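Local coordinates for protein putative methylthioribose-1-phosphate isomerase (Pyrococcus horikoshii OT3, PDB 6A34) that probably interconverts 5-methylthioribose 1-phosphate and 5-methylthioribulose 1-phosphate, an isomerisation step of the methionine salvage pathway, at residues G58-G63 and L172-L177. Residues are numbered along the deposited sequence; the frame is centred on the assembly and turned at random.
Sequences GAPAIG and LATVHL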
loop_
_atom_site.group_PDB
_atom_site.type_symbol
_atom_site.label_atom_id
_atom_site.label_comp_id
_atom_site.label_asym_id
_atom_site.label_seq_id
_atom_site.Cartn_x
_atom_site.Cartn_y
_atom_site.Cartn_z
ATOM N N GLY A 58 -16.314 -6.363 12.484
ATOM C CA GLY A 58 -17.293 -5.429 11.941
ATOM C C GLY A 58 -18.307 -5.024 13.010
ATOM O O GLY A 58 -18.997 -5.887 13.609
ATOM N N ALA A 59 -18.440 -3.707 13.211
ATOM C CA ALA A 59 -19.057 -3.150 14.387
ATOM C C ALA A 59 -20.462 -3.738 14.580
ATOM O O ALA A 59 -20.799 -4.202 15.664
ATOM C CB ALA A 59 -19.033 -1.629 14.299
ATOM N N PRO A 60 -21.334 -3.771 13.555
ATOM C CA PRO A 60 -22.693 -4.290 13.743
ATOM C C PRO A 60 -22.755 -5.820 13.930
ATOM O O PRO A 60 -23.651 -6.327 14.615
ATOM C CB PRO A 60 -23.449 -3.881 12.470
ATOM C CG PRO A 60 -22.481 -2.972 11.683
ATOM C CD PRO A 60 -21.087 -3.307 12.179
ATOM N N ALA A 61 -21.803 -6.551 13.343
ATOM C CA ALA A 61 -21.752 -7.998 13.487
ATOM C C ALA A 61 -21.335 -8.369 14.913
ATOM O O ALA A 61 -21.816 -9.362 15.493
ATOM C CB ALA A 61 -20.817 -8.576 12.468
ATOM N N ILE A 62 -20.460 -7.546 15.495
ATOM C CA ILE A 62 -19.995 -7.714 16.869
ATOM C C ILE A 62 -21.152 -7.425 17.825
ATOM O O ILE A 62 -21.255 -8.050 18.874
ATOM C CB ILE A 62 -18.794 -6.794 17.156
ATOM C CG1 ILE A 62 -17.525 -7.312 16.471
ATOM C CG2 ILE A 62 -18.576 -6.577 18.647
ATOM C CD1 ILE A 62 -16.499 -6.215 16.217
ATOM N N GLY A 63 -21.934 -6.392 17.504
ATOM C CA GLY A 63 -23.102 -6.034 18.277
ATOM C C GLY A 63 -24.104 -7.175 18.301
ATOM O O GLY A 63 -24.560 -7.594 19.349
ATOM N N LEU A 172 -19.094 -9.368 5.412
ATOM C CA LEU A 172 -18.314 -9.772 6.588
ATOM C C LEU A 172 -18.205 -8.651 7.637
ATOM O O LEU A 172 -17.940 -8.942 8.794
ATOM C CB LEU A 172 -16.925 -10.197 6.120
ATOM C CG LEU A 172 -16.897 -11.382 5.162
ATOM C CD1 LEU A 172 -15.491 -11.572 4.624
ATOM C CD2 LEU A 172 -17.387 -12.647 5.851
ATOM N N ALA A 173 -18.365 -7.381 7.240
ATOM C CA ALA A 173 -18.234 -6.233 8.187
ATOM C C ALA A 173 -19.582 -5.881 8.846
ATOM O O ALA A 173 -19.684 -4.926 9.624
ATOM C CB ALA A 173 -17.689 -5.022 7.450
ATOM N N THR A 174 -20.627 -6.622 8.485
ATOM C CA THR A 174 -21.967 -6.406 8.959
ATOM C C THR A 174 -22.608 -7.764 9.278
ATOM O O THR A 174 -21.970 -8.820 9.156
ATOM C CB THR A 174 -22.762 -5.662 7.883
ATOM O OG1 THR A 174 -22.912 -6.520 6.750
ATOM C CG2 THR A 174 -22.069 -4.389 7.455
ATOM N N VAL A 175 -23.892 -7.719 9.636
ATOM C CA VAL A 175 -24.675 -8.906 9.862
ATOM C C VAL A 175 -24.912 -9.563 8.512
ATOM O O VAL A 175 -24.762 -10.773 8.407
ATOM C CB VAL A 175 -25.983 -8.599 10.600
ATOM C CG1 VAL A 175 -26.841 -9.842 10.764
ATOM C CG2 VAL A 175 -25.700 -7.940 11.926
ATOM N N HIS A 176 -25.233 -8.763 7.489
ATOM C CA HIS A 176 -25.399 -9.314 6.126
ATOM C C HIS A 176 -25.292 -8.190 5.076
ATOM O O HIS A 176 -25.723 -7.093 5.321
ATOM C CB HIS A 176 -26.724 -10.129 6.055
ATOM C CG HIS A 176 -26.671 -11.353 5.194
ATOM N ND1 HIS A 176 -27.811 -11.870 4.582
ATOM C CD2 HIS A 176 -25.621 -12.141 4.802
ATOM C CE1 HIS A 176 -27.462 -12.929 3.851
ATOM N NE2 HIS A 176 -26.109 -13.123 3.975
ATOM N N LEU A 177 -24.667 -8.503 3.931
ATOM C CA LEU A 177 -24.712 -7.737 2.666
ATOM C C LEU A 177 -23.606 -6.669 2.589
ATOM O O LEU A 177 -22.971 -6.482 1.507
ATOM C CB LEU A 177 -26.090 -7.087 2.484
ATOM C CG LEU A 177 -27.282 -8.039 2.487
ATOM C CD1 LEU A 177 -28.568 -7.263 2.264
ATOM C CD2 LEU A 177 -27.121 -9.116 1.434
#
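Ala173 O lies against the start of helix 59-76, touching Gly58 and Pro60 together. From Gly58, the N-cap residue, CA makes a CA-H...O contact with Ala173 O at 3.4 Å, with 130° at the hydrogen; from Pro60 the ring carbon CD comes to 3.3 Å of the same Ala173 O. The backbones are close here, Gly58 CA lying 4.0 Å from Ala173 CA. With no side chain, Gly58 lets Ala173 O come this close, and the positive phi of Gly58 (84°) also suits glycine.

The remaining contacts are van der Waals. Ala61 CB touches the next carbonyl, Thr174 O, at 3.5 Å. Val175 carries CG1 anti to its backbone N (chi1 177°), which leaves CG2 beside that N and 3.7 Å from Pro60 O. No hydrogen bond joins the two segments; Thr174 O is hydrogen-bonded to Thr16 OG1, Leu172 O to Gln29 NE2 and Val175 N to Asp143 OD2.

Gly58 and Ala59 belong to the predicted substrate site, and the side chain of Ala59 lies about 7 Å from that of Asp247, the predicted proton donor. The contact packs the start of helix 59-76 against the loop between strand 161-165 of the parallel part of the main sheet and helix 180-189, with helix 125-157 touching Pro60, Thr174 and Val175 and helix 104-119 meeting Ala59 and Pro60.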